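Local atomic coordinates of Fe(2+) transporter FeoB (Legionella pneumophila, PDB entry 3IBY), a protein that probably transports ferrous iron across the bacterial inner membrane in a GTP-driven uptake system, this chain being its cytosolic part, which includes the GTP-binding domain. Residues L100-T103 and S104-E108. Numbering follows the deposited sequence.
Sequences LYLT and SQLFE
Leu100 to Leu106 lie on one helix, and 100-103 joins 104-108 by successive i to i+4 backbone bonds: Ser104 N to Leu100 O at 3.1 Å, Leu106 N to Leu102 O at 3.0 Å and Phe107 N to Thr103 O, nearly straight at 170°. The bond from Gln105 N to Tyr101 O is weak, but that carbonyl gains a side-chain donor: Ser104 OG gives it a hydrogen bond of 2.7 Å. Ser104 OG sits between its own backbone N and carbonyl carbon (chi1 62°), which lets it reach that oxygen three residues back, and it also hydrogen-bonds Arg242 NH1 of helix 234-253. The extended Gln105 side chain crosses the Tyr101 ring at a slant, its NE2 3.3 Å from Tyr101 CE2, amide and ring planes 64° apart. Both polar atoms of the amide are hydrogen-bonded to the loop after strand 48-54, NE2 to Ser60 OG and OE1 to Leu61 N, while Tyr101 stacks on Tyr59. Elsewhere around the helix, Leu102 CD1 meets Leu106 CD2 at 4.1 Å. The methyl CG2 of Thr103 lies 3.5 Å from Phe107 CE1, the two side chains running alongside each other, and the Thr103 carbonyl oxygen that accepts Phe107 N lies over one face of that ring. This is the helix of a beta-alpha-beta unit, strand 86-92, helix 96-106, strand 113-118, in the P-loop G domain of FeoB; Thr103 OG1 ties it to the first strand by a hydrogen bond with Asn89 ND2, and Leu102 packs by Gly8 and Asn9, predicted GTP-binding residues of the P-loop.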
loop_
_atom_site.group_PDB
_atom_site.type_symbol
_atom_site.label_atom_id
_atom_site.label_comp_id
_atom_site.label_asym_id
_atom_site.label_seq_id
_atom_site.Cartn_x
_atom_site.Cartn_y
_atom_site.Cartn_z
ATOM N N LEU A 100 -2.312 6.862 4.503
ATOM C CA LEU A 100 -1.169 6.990 3.608
ATOM C C LEU A 100 0.123 6.381 4.173
ATOM O O LEU A 100 1.164 6.324 3.488
ATOM C CB LEU A 100 -0.920 8.458 3.333
ATOM C CG LEU A 100 -1.930 9.088 2.404
ATOM C CD1 LEU A 100 -1.698 10.589 2.362
ATOM C CD2 LEU A 100 -1.803 8.465 1.040
ATOM N N TYR A 101 0.122 5.968 5.427
ATOM C CA TYR A 101 1.321 5.312 5.915
ATOM C C TYR A 101 1.497 4.070 5.071
ATOM O O TYR A 101 2.557 3.862 4.494
ATOM C CB TYR A 101 1.194 4.974 7.389
ATOM C CG TYR A 101 2.483 4.617 8.071
ATOM C CD1 TYR A 101 3.238 5.577 8.691
ATOM C CD2 TYR A 101 2.927 3.293 8.116
ATOM C CE1 TYR A 101 4.412 5.250 9.358
ATOM C CE2 TYR A 101 4.096 2.959 8.750
ATOM C CZ TYR A 101 4.835 3.953 9.391
ATOM O OH TYR A 101 5.992 3.631 10.062
ATOM N N LEU A 102 0.435 3.283 4.964
ATOM C CA LEU A 102 0.450 2.062 4.171
ATOM C C LEU A 102 0.800 2.300 2.734
ATOM O O LEU A 102 1.500 1.503 2.106
ATOM C CB LEU A 102 -0.894 1.375 4.226
ATOM C CG LEU A 102 -1.115 0.157 3.339
ATOM C CD1 LEU A 102 -0.099 -0.911 3.696
ATOM C CD2 LEU A 102 -2.586 -0.317 3.528
ATOM N N THR A 103 0.319 3.423 2.228
ATOM C CA THR A 103 0.463 3.775 0.827
ATOM C C THR A 103 1.906 3.974 0.472
ATOM O O THR A 103 2.361 3.515 -0.567
ATOM C CB THR A 103 -0.263 5.091 0.472
ATOM O OG1 THR A 103 -1.665 4.986 0.746
ATOM C CG2 THR A 103 -0.086 5.369 -0.999
ATOM N N SER A 104 2.601 4.709 1.318
ATOM C CA SER A 104 4.003 5.031 1.076
ATOM C C SER A 104 4.823 3.759 1.095
ATOM O O SER A 104 5.744 3.635 0.309
ATOM C CB SER A 104 4.523 6.000 2.124
ATOM O OG SER A 104 4.460 5.412 3.411
ATOM N N GLN A 105 4.491 2.834 1.998
ATOM C CA GLN A 105 5.142 1.515 2.041
ATOM C C GLN A 105 4.917 0.725 0.731
ATOM O O GLN A 105 5.865 0.164 0.193
ATOM C CB GLN A 105 4.697 0.681 3.261
ATOM C CG GLN A 105 5.095 1.241 4.619
ATOM C CD GLN A 105 4.599 0.373 5.795
ATOM O OE1 GLN A 105 3.626 -0.342 5.648
ATOM N NE2 GLN A 105 5.261 0.466 6.970
ATOM N N LEU A 106 3.681 0.713 0.230
ATOM C CA LEU A 106 3.311 0.056 -1.050
ATOM C C LEU A 106 4.061 0.576 -2.268
ATOM O O LEU A 106 4.488 -0.192 -3.097
ATOM C CB LEU A 106 1.834 0.270 -1.309
ATOM C CG LEU A 106 0.807 -0.308 -0.339
ATOM C CD1 LEU A 106 -0.625 0.052 -0.849
ATOM C CD2 LEU A 106 0.933 -1.822 -0.158
ATOM N N PHE A 107 4.185 1.895 -2.384
ATOM C CA PHE A 107 5.021 2.556 -3.408
ATOM C C PHE A 107 6.458 2.088 -3.428
ATOM O O PHE A 107 7.147 2.337 -4.390
ATOM C CB PHE A 107 5.135 4.062 -3.137
ATOM C CG PHE A 107 3.905 4.848 -3.447
ATOM C CD1 PHE A 107 2.699 4.230 -3.795
ATOM C CD2 PHE A 107 3.940 6.234 -3.361
ATOM C CE1 PHE A 107 1.610 4.964 -4.089
ATOM C CE2 PHE A 107 2.801 6.974 -3.624
ATOM C CZ PHE A 107 1.648 6.323 -3.987
ATOM N N GLU A 108 6.937 1.491 -2.343
ATOM C CA GLU A 108 8.301 0.972 -2.288
ATOM C C GLU A 108 8.390 -0.437 -2.891
ATOM O O GLU A 108 9.462 -1.002 -2.914
ATOM C CB GLU A 108 8.810 0.965 -0.828
ATOM C CG GLU A 108 8.520 2.255 -0.015
ATOM C CD GLU A 108 9.192 2.310 1.359
ATOM O OE1 GLU A 108 9.435 1.266 1.982
ATOM O OE2 GLU A 108 9.493 3.425 1.853
#